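Local atomic coordinates of GDP-mannose-dependent alpha-(1-6)-phosphatidylinositol monomannoside mannosyltransferase (Corynebacterium glutamicum, PDB entry 3OKP), a protein that is a glycosyltransferase of the GT-B class, built from two Rossmann-like domains that face each other across a cleft. Residues Y146-T151 against A314-T319; S215-M220 against S242-L247; A225-A230 against L341-I346. All coordinates share one frame; numbering follows the deposited sequence.

Contact 1. Residues Y146-T151 against A314-T319; sequences YISQYT and APETVT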
ATOM      1  N   TYR A 146      -1.598   3.475  11.941  1.00 10.36           N
ATOM      2  CA  TYR A 146      -0.385   3.712  11.166  1.00 10.60           C
ATOM      3  C   TYR A 146      -0.095   2.503  10.276  1.00 10.62           C
ATOM      4  O   TYR A 146      -0.499   1.385  10.595  1.00 10.68           O
ATOM      5  CB  TYR A 146       0.800   4.003  12.101  1.00 10.81           C
ATOM      6  CG  TYR A 146       1.134   2.876  13.063  1.00 11.15           C
ATOM      7  CD1 TYR A 146       2.038   1.875  12.707  1.00 11.63           C
ATOM      8  CD2 TYR A 146       0.552   2.814  14.331  1.00 11.23           C
ATOM      9  CE1 TYR A 146       2.351   0.836  13.583  1.00 12.03           C
ATOM     10  CE2 TYR A 146       0.861   1.776  15.217  1.00 11.30           C
ATOM     11  CZ  TYR A 146       1.761   0.794  14.833  1.00 12.07           C
ATOM     12  OH  TYR A 146       2.076  -0.234  15.695  1.00 12.80           O
ATOM     13  N   ILE A 147       0.613   2.731   9.173  1.00 10.94           N
ATOM     14  CA  ILE A 147       0.875   1.678   8.183  1.00 11.25           C
ATOM     15  C   ILE A 147       2.141   0.843   8.456  1.00 11.49           C
ATOM     16  O   ILE A 147       2.206  -0.329   8.080  1.00 11.58           O
ATOM     17  CB  ILE A 147       0.878   2.228   6.722  1.00 11.19           C
ATOM     18  CG1 ILE A 147       2.068   3.167   6.480  1.00 11.88           C
ATOM     19  CG2 ILE A 147      -0.462   2.911   6.403  1.00 10.95           C
ATOM     20  CD1 ILE A 147       2.332   3.489   5.010  1.00 12.29           C
ATOM     21  N   SER A 148       3.135   1.448   9.107  1.00 11.64           N
ATOM     22  CA  SER A 148       4.378   0.748   9.444  1.00 12.01           C
ATOM     23  C   SER A 148       5.006   1.280  10.728  1.00 12.24           C
ATOM     24  O   SER A 148       4.736   2.410  11.141  1.00 11.76           O
ATOM     25  CB  SER A 148       5.385   0.849   8.292  1.00 12.48           C
ATOM     26  OG  SER A 148       5.696   2.201   7.995  1.00 12.74           O
ATOM     27  N   GLN A 149       5.847   0.459  11.355  1.00 12.59           N
ATOM     28  CA  GLN A 149       6.611   0.887  12.524  1.00 13.09           C
ATOM     29  C   GLN A 149       7.529   2.053  12.172  1.00 13.30           C
ATOM     30  O   GLN A 149       7.818   2.900  13.021  1.00 13.19           O
ATOM     31  CB  GLN A 149       7.421  -0.273  13.108  1.00 13.94           C
ATOM     32  CG  GLN A 149       6.576  -1.394  13.721  1.00 14.57           C
ATOM     33  CD  GLN A 149       5.713  -0.934  14.894  1.00 15.73           C
ATOM     34  OE1 GLN A 149       4.584  -1.397  15.061  1.00 16.79           O
ATOM     35  NE2 GLN A 149       6.242  -0.025  15.710  1.00 16.45           N
ATOM     36  N   TYR A 150       7.972   2.094  10.914  1.00 13.33           N
ATOM     37  CA  TYR A 150       8.769   3.208  10.411  1.00 13.89           C
ATOM     38  C   TYR A 150       8.026   4.544  10.481  1.00 13.51           C
ATOM     39  O   TYR A 150       8.536   5.504  11.063  1.00 13.51           O
ATOM     40  CB  TYR A 150       9.252   2.959   8.976  1.00 14.29           C
ATOM     41  CG  TYR A 150      10.032   4.132   8.426  1.00 14.91           C
ATOM     42  CD1 TYR A 150      11.386   4.281   8.714  1.00 15.38           C
ATOM     43  CD2 TYR A 150       9.410   5.110   7.643  1.00 14.74           C
ATOM     44  CE1 TYR A 150      12.111   5.359   8.228  1.00 16.62           C
ATOM     45  CE2 TYR A 150      10.128   6.198   7.152  1.00 15.67           C
ATOM     46  CZ  TYR A 150      11.478   6.314   7.449  1.00 16.11           C
ATOM     47  OH  TYR A 150      12.205   7.383   6.973  1.00 17.41           O
ATOM     48  N   THR A 151       6.835   4.608   9.882  1.00 13.23           N
ATOM     49  CA  THR A 151       6.058   5.855   9.870  1.00 13.29           C
ATOM     50  C   THR A 151       5.704   6.287  11.288  1.00 13.45           C
ATOM     51  O   THR A 151       5.797   7.474  11.616  1.00 13.49           O
ATOM     52  CB  THR A 151       4.781   5.785   8.987  1.00 12.79           C
ATOM     53  OG1 THR A 151       3.899   4.764   9.469  1.00 12.44           O
ATOM     54  CG2 THR A 151       5.142   5.520   7.527  1.00 12.88           C
ATOM     55  N   ALA A 314       9.704  -0.849   4.068  1.00  9.56           N
ATOM     56  CA  ALA A 314       9.932  -1.969   3.137  1.00  9.21           C
ATOM     57  C   ALA A 314      10.408  -3.275   3.793  1.00  9.24           C
ATOM     58  O   ALA A 314       9.855  -4.338   3.494  1.00  9.09           O
ATOM     59  CB  ALA A 314      10.872  -1.561   2.000  1.00  8.96           C
ATOM     60  N   PRO A 315      11.433  -3.212   4.678  1.00  9.56           N
ATOM     61  CA  PRO A 315      11.885  -4.453   5.326  1.00  9.69           C
ATOM     62  C   PRO A 315      10.816  -5.137   6.192  1.00  9.93           C
ATOM     63  O   PRO A 315      10.904  -6.344   6.432  1.00  9.97           O
ATOM     64  CB  PRO A 315      13.062  -3.988   6.197  1.00 10.01           C
ATOM     65  CG  PRO A 315      13.513  -2.712   5.589  1.00  9.87           C
ATOM     66  CD  PRO A 315      12.248  -2.060   5.113  1.00  9.76           C
ATOM     67  N   GLU A 316       9.811  -4.378   6.635  1.00 10.14           N
ATOM     68  CA  GLU A 316       8.737  -4.906   7.487  1.00 10.30           C
ATOM     69  C   GLU A 316       7.780  -5.850   6.750  1.00 10.12           C
ATOM     70  O   GLU A 316       6.999  -6.565   7.385  1.00 10.06           O
ATOM     71  CB  GLU A 316       7.930  -3.764   8.121  1.00 10.60           C
ATOM     72  CG  GLU A 316       8.719  -2.862   9.071  1.00 11.02           C
ATOM     73  CD  GLU A 316       7.907  -1.669   9.563  1.00 11.17           C
ATOM     74  OE1 GLU A 316       6.746  -1.862   9.987  1.00 11.49           O
ATOM     75  OE2 GLU A 316       8.431  -0.533   9.526  1.00 10.84           O
ATOM     76  N   THR A 317       7.839  -5.848   5.420  1.00  9.79           N
ATOM     77  CA  THR A 317       6.938  -6.670   4.602  1.00  9.66           C
ATOM     78  C   THR A 317       7.392  -8.125   4.472  1.00  9.83           C
ATOM     79  O   THR A 317       6.580  -9.003   4.174  1.00  9.82           O
ATOM     80  CB  THR A 317       6.751  -6.090   3.182  1.00  9.31           C
ATOM     81  OG1 THR A 317       8.008  -6.074   2.499  1.00  8.66           O
ATOM     82  CG2 THR A 317       6.173  -4.677   3.236  1.00  9.28           C
ATOM     83  N   VAL A 318       8.683  -8.367   4.693  1.00 10.04           N
ATOM     84  CA  VAL A 318       9.277  -9.694   4.498  1.00 10.37           C
ATOM     85  C   VAL A 318       9.871 -10.283   5.781  1.00 10.93           C
ATOM     86  O   VAL A 318      10.166  -9.559   6.736  1.00 11.04           O
ATOM     87  CB  VAL A 318      10.374  -9.685   3.389  1.00 10.20           C
ATOM     88  CG1 VAL A 318       9.776  -9.315   2.030  1.00  9.86           C
ATOM     89  CG2 VAL A 318      11.534  -8.750   3.759  1.00 10.04           C
ATOM     90  N   THR A 319      10.026 -11.605   5.789  1.00 11.38           N
ATOM     91  CA  THR A 319      10.737 -12.314   6.853  1.00 11.86           C
ATOM     92  C   THR A 319      11.965 -12.983   6.225  1.00 11.90           C
ATOM     93  O   THR A 319      12.034 -13.091   5.001  1.00 11.50           O
ATOM     94  CB  THR A 319       9.847 -13.390   7.534  1.00 12.15           C
ATOM     95  OG1 THR A 319       9.746 -14.542   6.690  1.00 11.81           O
ATOM     96  CG2 THR A 319       8.446 -12.850   7.839  1.00 12.40           C
TER
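Across the interdomain cleft, Glu316, in the loop between strands 306-308 and 323-325 of one domain, clasps the N-terminus of helix 149-159 in the other. Its carboxylate meets two successive backbone amides. Glu316 OE1 accepts from Gln149 N at 2.8 Å and Glu316 OE2 from Tyr150 N at 3.0 Å, with N-H...O angles of 156° and 144°. Each oxygen uses its syn lone pair, the one on the side of its partner oxygen, so the two bonds together fix the rotation of the carboxylate. An extended chain beyond CG (chi2 174°) lets the glutamate span the gap with its CD pointed at the helix start. The bases of three side chains close round the same group: Ser148 CB stands 3.5 Å from Glu316 OE1, and Tyr150 CB is 3.6 Å from Glu316 OE2, while CB and CG of Gln149 both lie against OE1.

These bonds add to helix N-capping of the usual kind. Ser148 is the N-cap, and its OG accepts from Thr151 N at 3.3 Å while also hydrogen-bonding to Gly291 O of the opposite domain. A carboxylate set before the first turn of a helix probably also gains from the partial positive charge there. Farther out the two side chains part from the glutamate. Gln149 bends at chi2 and carries its amide to the tyrosine of the preceding strand, where Tyr146 OH donates to Gln149 OE1 at 2.8 Å, and Tyr150 turns its ring away so that its hydroxyl meets Arg154. Behind Glu316 the loop is tied by Ala314 O, which takes bonds from both Thr317 OG1 (2.7 Å) and Thr317 N. Bound guanosine-5'-diphosphate-alpha-D-mannose lies about 11 Å from the side chain of Ser148.

Contact 2. Residues S215-M220 against S242-L247; sequences SLIKAM and STLRRL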
ATOM      1  N   SER A 215      18.931   0.866  -9.833  1.00  9.34           N
ATOM      2  CA  SER A 215      19.821  -0.044  -9.104  1.00  9.31           C
ATOM      3  C   SER A 215      19.808  -1.440  -9.733  1.00  9.16           C
ATOM      4  O   SER A 215      20.860  -2.067  -9.890  1.00  8.89           O
ATOM      5  CB  SER A 215      19.415  -0.131  -7.630  1.00  9.20           C
ATOM      6  OG  SER A 215      19.415   1.145  -7.015  1.00  9.72           O
ATOM      7  N   LEU A 216      18.611  -1.906 -10.090  1.00  8.88           N
ATOM      8  CA  LEU A 216      18.416  -3.187 -10.776  1.00  9.01           C
ATOM      9  C   LEU A 216      19.131  -3.239 -12.127  1.00  9.13           C
ATOM     10  O   LEU A 216      19.821  -4.219 -12.436  1.00  9.11           O
ATOM     11  CB  LEU A 216      16.915  -3.467 -10.955  1.00  8.79           C
ATOM     12  CG  LEU A 216      16.184  -4.578 -10.179  1.00  9.54           C
ATOM     13  CD1 LEU A 216      16.930  -5.109  -8.950  1.00  9.61           C
ATOM     14  CD2 LEU A 216      14.755  -4.160  -9.819  1.00  8.54           C
ATOM     15  N   ILE A 217      18.964  -2.181 -12.922  1.00  9.22           N
ATOM     16  CA  ILE A 217      19.603  -2.074 -14.235  1.00  9.39           C
ATOM     17  C   ILE A 217      21.132  -2.105 -14.117  1.00  9.74           C
ATOM     18  O   ILE A 217      21.810  -2.762 -14.913  1.00  9.81           O
ATOM     19  CB  ILE A 217      19.114  -0.812 -15.005  1.00  9.64           C
ATOM     20  CG1 ILE A 217      17.675  -1.021 -15.502  1.00  9.39           C
ATOM     21  CG2 ILE A 217      20.043  -0.477 -16.165  1.00  9.86           C
ATOM     22  CD1 ILE A 217      16.943   0.268 -15.874  1.00  9.60           C
ATOM     23  N   LYS A 218      21.662  -1.412 -13.112  1.00  9.92           N
ATOM     24  CA  LYS A 218      23.106  -1.358 -12.881  1.00 10.53           C
ATOM     25  C   LYS A 218      23.678  -2.695 -12.403  1.00 10.17           C
ATOM     26  O   LYS A 218      24.862  -2.974 -12.593  1.00 10.57           O
ATOM     27  CB  LYS A 218      23.458  -0.230 -11.905  1.00 10.77           C
ATOM     28  CG  LYS A 218      23.314   1.166 -12.510  1.00 11.91           C
ATOM     29  CD  LYS A 218      23.619   2.263 -11.504  1.00 12.20           C
ATOM     30  CE  LYS A 218      23.287   3.637 -12.070  1.00 14.41           C
ATOM     31  NZ  LYS A 218      23.751   4.732 -11.165  1.00 15.89           N
ATOM     32  N   ALA A 219      22.827  -3.517 -11.793  1.00  9.53           N
ATOM     33  CA  ALA A 219      23.221  -4.852 -11.343  1.00  9.25           C
ATOM     34  C   ALA A 219      23.156  -5.901 -12.461  1.00  9.06           C
ATOM     35  O   ALA A 219      23.757  -6.974 -12.343  1.00  8.88           O
ATOM     36  CB  ALA A 219      22.369  -5.285 -10.151  1.00  8.82           C
ATOM     37  N   MET A 220      22.443  -5.586 -13.544  1.00  8.82           N
ATOM     38  CA  MET A 220      22.224  -6.558 -14.624  1.00  8.79           C
ATOM     39  C   MET A 220      23.475  -7.121 -15.339  1.00  9.11           C
ATOM     40  O   MET A 220      23.521  -8.321 -15.595  1.00  9.01           O
ATOM     41  CB  MET A 220      21.168  -6.081 -15.634  1.00  8.76           C
ATOM     42  CG  MET A 220      19.720  -6.215 -15.142  1.00  8.56           C
ATOM     43  SD  MET A 220      19.223  -7.867 -14.580  1.00  8.58           S
ATOM     44  CE  MET A 220      19.051  -8.730 -16.140  1.00  8.25           C
ATOM     45  N   SER A 242      12.640   7.670 -19.258  1.00 17.35           N
ATOM     46  CA  SER A 242      13.675   8.038 -20.231  1.00 17.57           C
ATOM     47  C   SER A 242      15.089   7.821 -19.684  1.00 17.14           C
ATOM     48  O   SER A 242      15.982   7.378 -20.411  1.00 17.11           O
ATOM     49  CB  SER A 242      13.493   9.480 -20.713  1.00 18.31           C
ATOM     50  OG  SER A 242      13.610  10.397 -19.639  1.00 19.40           O
ATOM     51  N   THR A 243      15.278   8.125 -18.401  1.00 16.73           N
ATOM     52  CA  THR A 243      16.553   7.888 -17.725  1.00 16.41           C
ATOM     53  C   THR A 243      16.832   6.389 -17.563  1.00 15.67           C
ATOM     54  O   THR A 243      17.965   5.942 -17.751  1.00 15.47           O
ATOM     55  CB  THR A 243      16.613   8.602 -16.355  1.00 16.53           C
ATOM     56  OG1 THR A 243      16.309   9.993 -16.528  1.00 17.00           O
ATOM     57  CG2 THR A 243      17.998   8.472 -15.734  1.00 16.65           C
ATOM     58  N   LEU A 244      15.796   5.625 -17.221  1.00 15.06           N
ATOM     59  CA  LEU A 244      15.916   4.170 -17.087  1.00 14.53           C
ATOM     60  C   LEU A 244      16.293   3.503 -18.412  1.00 14.57           C
ATOM     61  O   LEU A 244      17.145   2.616 -18.447  1.00 13.99           O
ATOM     62  CB  LEU A 244      14.625   3.561 -16.524  1.00 13.92           C
ATOM     63  CG  LEU A 244      14.260   3.888 -15.068  1.00 13.87           C
ATOM     64  CD1 LEU A 244      12.903   3.303 -14.700  1.00 13.17           C
ATOM     65  CD2 LEU A 244      15.337   3.407 -14.097  1.00 13.17           C
ATOM     66  N   ARG A 245      15.660   3.944 -19.497  1.00 15.15           N
ATOM     67  CA  ARG A 245      15.967   3.426 -20.832  1.00 15.70           C
ATOM     68  C   ARG A 245      17.420   3.720 -21.225  1.00 16.32           C
ATOM     69  O   ARG A 245      18.089   2.868 -21.810  1.00 16.29           O
ATOM     70  CB  ARG A 245      14.995   3.988 -21.873  1.00 16.04           C
ATOM     71  CG  ARG A 245      13.575   3.443 -21.771  1.00 15.46           C
ATOM     72  CD  ARG A 245      12.697   4.015 -22.877  1.00 16.12           C
ATOM     73  NE  ARG A 245      11.353   3.434 -22.908  1.00 15.73           N
ATOM     74  CZ  ARG A 245      11.026   2.307 -23.542  1.00 16.25           C
ATOM     75  NH1 ARG A 245      11.946   1.611 -24.203  1.00 16.20           N
ATOM     76  NH2 ARG A 245       9.775   1.872 -23.514  1.00 15.96           N
ATOM     77  N   ARG A 246      17.901   4.917 -20.885  1.00 17.01           N
ATOM     78  CA  ARG A 246      19.287   5.307 -21.159  1.00 17.87           C
ATOM     79  C   ARG A 246      20.272   4.452 -20.356  1.00 17.37           C
ATOM     80  O   ARG A 246      21.298   4.014 -20.879  1.00 17.52           O
ATOM     81  CB  ARG A 246      19.506   6.794 -20.863  1.00 18.33           C
ATOM     82  CG  ARG A 246      20.715   7.392 -21.581  1.00 19.89           C
ATOM     83  CD  ARG A 246      21.118   8.753 -21.017  1.00 20.47           C
ATOM     84  NE  ARG A 246      21.760   8.635 -19.707  1.00 23.30           N
ATOM     85  CZ  ARG A 246      21.232   9.060 -18.562  1.00 24.21           C
ATOM     86  NH1 ARG A 246      20.046   9.657 -18.543  1.00 24.90           N
ATOM     87  NH2 ARG A 246      21.903   8.896 -17.428  1.00 24.77           N
ATOM     88  N   LEU A 247      19.946   4.218 -19.088  1.00 16.88           N
ATOM     89  CA  LEU A 247      20.738   3.346 -18.221  1.00 16.64           C
ATOM     90  C   LEU A 247      20.820   1.917 -18.758  1.00 16.16           C
ATOM     91  O   LEU A 247      21.846   1.254 -18.616  1.00 16.05           O
ATOM     92  CB  LEU A 247      20.160   3.349 -16.800  1.00 16.37           C
ATOM     93  CG  LEU A 247      20.833   4.132 -15.659  1.00 17.14           C
ATOM     94  CD1 LEU A 247      21.768   5.259 -16.110  1.00 17.42           C
ATOM     95  CD2 LEU A 247      19.780   4.652 -14.685  1.00 16.74           C
TER
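Ile217 on helix 213-226 is the hub of this contact, pressing both of its branches against Leu244 and Leu247 of helix 241-247. The two segments run almost parallel, at 8° between their N-to-C directions, with their axes 10.0 Å apart at closest approach.

The hydrophobic part is small and split between the branches. Ile217 CD1 touches Leu244 CD2 at 3.9 Å, the two side chains crossing at about a right angle, and Ile217 CG2 rests on Leu247 CB, also at 3.9 Å. With CG1 beside the backbone N (chi1 -73°) and CG2 anti to it, the isoleucine forks, one arm serving each leucine, a turn apart on the facing helix.

Both methyls also abut main-chain oxygens: Ile217 CD1 lies 3.5 Å from Leu244 O, and Ile217 CG2 is equally close to Leu247 O. The isoleucine therefore packs on the backbone of the other helix as much as on its side chains, and no hydrogen bond links the segments.

A looser aliphatic contact borders the patch on the exposed side. Lys218, stretched out along its whole length, brings CE to 4.4 Å from Leu247 CG, so that only the far end of its aliphatic chain comes near the leucine.

The helices belong to successive beta-alpha-beta units of a Rossmann-like domain: helix 213-226 leads into strand 231-235, and helix 241-247 follows that strand. Ile217 also reaches Ile234 on the strand, Leu244 touches Gln213, Asp214 and Leu207, and elsewhere on helix 213-226 Leu216 and Ala219 pack against Leu334 of helix 331-342.

Contact 3. Residues A225-A230 against L341-I346; sequences AARPDA and LLDDPI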
ATOM      1  N   ALA A 225      26.042 -11.898 -17.298  1.00  8.70           N
ATOM      2  CA  ALA A 225      27.278 -12.655 -17.507  1.00  9.15           C
ATOM      3  C   ALA A 225      27.138 -14.090 -16.989  1.00  9.17           C
ATOM      4  O   ALA A 225      27.548 -15.039 -17.659  1.00  9.20           O
ATOM      5  CB  ALA A 225      28.464 -11.949 -16.855  1.00  9.44           C
ATOM      6  N   ALA A 226      26.526 -14.235 -15.815  1.00  9.04           N
ATOM      7  CA  ALA A 226      26.314 -15.548 -15.199  1.00  9.20           C
ATOM      8  C   ALA A 226      25.174 -16.323 -15.866  1.00  9.09           C
ATOM      9  O   ALA A 226      25.280 -17.533 -16.078  1.00  9.29           O
ATOM     10  CB  ALA A 226      26.050 -15.394 -13.709  1.00  9.02           C
ATOM     11  N   ARG A 227      24.091 -15.614 -16.184  1.00  8.70           N
ATOM     12  CA  ARG A 227      22.901 -16.207 -16.790  1.00  8.58           C
ATOM     13  C   ARG A 227      22.474 -15.372 -18.007  1.00  8.68           C
ATOM     14  O   ARG A 227      21.627 -14.485 -17.885  1.00  8.49           O
ATOM     15  CB  ARG A 227      21.760 -16.293 -15.765  1.00  8.04           C
ATOM     16  CG  ARG A 227      22.071 -17.101 -14.489  1.00  8.27           C
ATOM     17  CD  ARG A 227      22.272 -18.598 -14.767  1.00  8.44           C
ATOM     18  NE  ARG A 227      21.086 -19.206 -15.374  1.00  8.84           N
ATOM     19  CZ  ARG A 227      20.075 -19.734 -14.691  1.00  8.99           C
ATOM     20  NH1 ARG A 227      20.094 -19.742 -13.363  1.00  8.14           N
ATOM     21  NH2 ARG A 227      19.039 -20.251 -15.340  1.00  9.06           N
ATOM     22  N   PRO A 228      23.078 -15.644 -19.185  1.00  9.19           N
ATOM     23  CA  PRO A 228      22.929 -14.809 -20.390  1.00  9.43           C
ATOM     24  C   PRO A 228      21.501 -14.572 -20.906  1.00  9.35           C
ATOM     25  O   PRO A 228      21.273 -13.605 -21.636  1.00  9.27           O
ATOM     26  CB  PRO A 228      23.763 -15.558 -21.435  1.00  9.85           C
ATOM     27  CG  PRO A 228      24.777 -16.300 -20.625  1.00 10.17           C
ATOM     28  CD  PRO A 228      23.990 -16.775 -19.435  1.00  9.57           C
ATOM     29  N   ASP A 229      20.563 -15.439 -20.533  1.00  9.55           N
ATOM     30  CA  ASP A 229      19.166 -15.293 -20.958  1.00  9.84           C
ATOM     31  C   ASP A 229      18.253 -14.664 -19.890  1.00  9.39           C
ATOM     32  O   ASP A 229      17.031 -14.627 -20.057  1.00  9.28           O
ATOM     33  CB  ASP A 229      18.601 -16.637 -21.454  1.00 10.16           C
ATOM     34  CG  ASP A 229      18.643 -17.735 -20.392  1.00 11.27           C
ATOM     35  OD1 ASP A 229      19.487 -17.672 -19.472  1.00 12.30           O
ATOM     36  OD2 ASP A 229      17.823 -18.675 -20.482  1.00 13.20           O
ATOM     37  N   ALA A 230      18.851 -14.157 -18.811  1.00  9.18           N
ATOM     38  CA  ALA A 230      18.100 -13.530 -17.718  1.00  8.78           C
ATOM     39  C   ALA A 230      17.384 -12.265 -18.180  1.00  8.68           C
ATOM     40  O   ALA A 230      17.967 -11.427 -18.867  1.00  8.79           O
ATOM     41  CB  ALA A 230      19.015 -13.220 -16.541  1.00  8.83           C
ATOM     42  N   LEU A 341      20.025 -16.692  -6.091  1.00 10.25           N
ATOM     43  CA  LEU A 341      18.633 -17.144  -6.095  1.00 10.31           C
ATOM     44  C   LEU A 341      18.217 -17.807  -7.404  1.00 10.07           C
ATOM     45  O   LEU A 341      17.553 -18.843  -7.388  1.00 10.22           O
ATOM     46  CB  LEU A 341      17.679 -15.997  -5.747  1.00 10.12           C
ATOM     47  CG  LEU A 341      17.522 -15.609  -4.277  1.00 11.10           C
ATOM     48  CD1 LEU A 341      16.482 -14.499  -4.147  1.00 11.97           C
ATOM     49  CD2 LEU A 341      17.137 -16.812  -3.413  1.00 11.99           C
ATOM     50  N   LEU A 342      18.602 -17.207  -8.532  1.00  9.84           N
ATOM     51  CA  LEU A 342      18.334 -17.790  -9.851  1.00  9.77           C
ATOM     52  C   LEU A 342      18.975 -19.171 -10.027  1.00 10.12           C
ATOM     53  O   LEU A 342      18.437 -20.024 -10.736  1.00 10.15           O
ATOM     54  CB  LEU A 342      18.792 -16.851 -10.973  1.00  9.46           C
ATOM     55  CG  LEU A 342      17.999 -15.564 -11.234  1.00  9.41           C
ATOM     56  CD1 LEU A 342      18.749 -14.672 -12.220  1.00  8.57           C
ATOM     57  CD2 LEU A 342      16.579 -15.847 -11.726  1.00  8.79           C
ATOM     58  N   ASP A 343      20.118 -19.381  -9.372  1.00 10.42           N
ATOM     59  CA  ASP A 343      20.859 -20.648  -9.451  1.00 11.01           C
ATOM     60  C   ASP A 343      20.361 -21.719  -8.467  1.00 11.35           C
ATOM     61  O   ASP A 343      20.840 -22.857  -8.497  1.00 11.79           O
ATOM     62  CB  ASP A 343      22.364 -20.407  -9.245  1.00 11.04           C
ATOM     63  CG  ASP A 343      23.036 -19.741 -10.445  1.00 11.13           C
ATOM     64  OD1 ASP A 343      22.375 -19.528 -11.484  1.00  9.93           O
ATOM     65  OD2 ASP A 343      24.245 -19.431 -10.346  1.00 11.18           O
ATOM     66  N   ASP A 344      19.405 -21.358  -7.609  1.00 11.40           N
ATOM     67  CA  ASP A 344      18.873 -22.270  -6.585  1.00 11.75           C
ATOM     68  C   ASP A 344      17.340 -22.323  -6.640  1.00 12.02           C
ATOM     69  O   ASP A 344      16.664 -21.613  -5.889  1.00 11.57           O
ATOM     70  CB  ASP A 344      19.354 -21.839  -5.190  1.00 11.49           C
ATOM     71  CG  ASP A 344      19.186 -22.932  -4.124  1.00 11.66           C
ATOM     72  OD1 ASP A 344      18.432 -23.913  -4.327  1.00 10.30           O
ATOM     73  OD2 ASP A 344      19.814 -22.787  -3.056  1.00 10.52           O
ATOM     74  N   PRO A 345      16.785 -23.170  -7.534  1.00 12.67           N
ATOM     75  CA  PRO A 345      15.331 -23.279  -7.690  1.00 12.89           C
ATOM     76  C   PRO A 345      14.623 -23.880  -6.471  1.00 13.44           C
ATOM     77  O   PRO A 345      13.422 -23.656  -6.289  1.00 13.56           O
ATOM     78  CB  PRO A 345      15.173 -24.192  -8.912  1.00 13.09           C
ATOM     79  CG  PRO A 345      16.428 -24.986  -8.958  1.00 13.58           C
ATOM     80  CD  PRO A 345      17.507 -24.066  -8.460  1.00 13.19           C
ATOM     81  N   ILE A 346      15.356 -24.626  -5.648  1.00 14.00           N
ATOM     82  CA  ILE A 346      14.791 -25.220  -4.435  1.00 14.61           C
ATOM     83  C   ILE A 346      14.571 -24.153  -3.366  1.00 14.22           C
ATOM     84  O   ILE A 346      13.502 -24.090  -2.756  1.00 13.95           O
ATOM     85  CB  ILE A 346      15.666 -26.372  -3.895  1.00 15.26           C
ATOM     86  CG1 ILE A 346      15.619 -27.555  -4.863  1.00 16.30           C
ATOM     87  CG2 ILE A 346      15.218 -26.803  -2.488  1.00 16.12           C
ATOM     88  CD1 ILE A 346      16.343 -28.770  -4.361  1.00 18.33           C
TER
HETATM   89  O   HOH W   1      16.666 -19.594 -13.103  1.00 26.22           O
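The guanidinium of Arg227 presents an edge to the C-terminal part of helix 331-342: Leu342 O lies in its plane, and Asp343 OD1 sits beside the same edge, 16° out of plane. NH1 serves both oxygens. Arg227 NH1 forms a salt bridge with Asp343 OD1 at 3.0 Å, meeting that oxygen nearly along its C-O axis, and a weak hydrogen bond with Leu342 O at 3.1 Å. The guanidinium and carboxylate planes are only 22° apart. Bends at chi2 and chi3 curl the arginine chain, which brings Arg227 CD to 3.4 Å from Asp343 OD1 as the two side chains slide past each other in opposite directions. A water widens the link, donating to Leu342 O at 3.0 Å and accepting weakly from Arg227 NH2. Leu342 O takes a further bond from Arg348 NH2, so this carbonyl gathers several donors.

Arg227 opens the type I turn that joins helix 213-226 to strand 231-235, closed by Ala230 N to Arg227 O at 2.9 Å. Beside the polar bridge, the side chain of Leu342 packs on Val223 of that helix, Ile275 of strand 275-278 and Pro199, which Arg227 also touches.

Contact 1 joins the two GT-B domains, whereas contacts 2 and 3 lie within the one that holds strands 200-204 to 323-325. All three are partly buried, each joining buried residues to exposed ones (Ser148 with Gln149; Ile217 and Leu244 with Lys218; Leu342 with Asp343), so none is wholly core; contact 1 lies closest to the chain centre. Contacts 2 and 3 share helix 213-226, using its earlier part and its C-terminal end, and touch where Met220 CE approaches Ala230 O at 4.0 Å. Chemistry follows place: a carboxylate on helix-start amides at the cleft, hydrocarbon on hydrocarbon and main chain between parallel helices, and a salt bridge with water at the periphery.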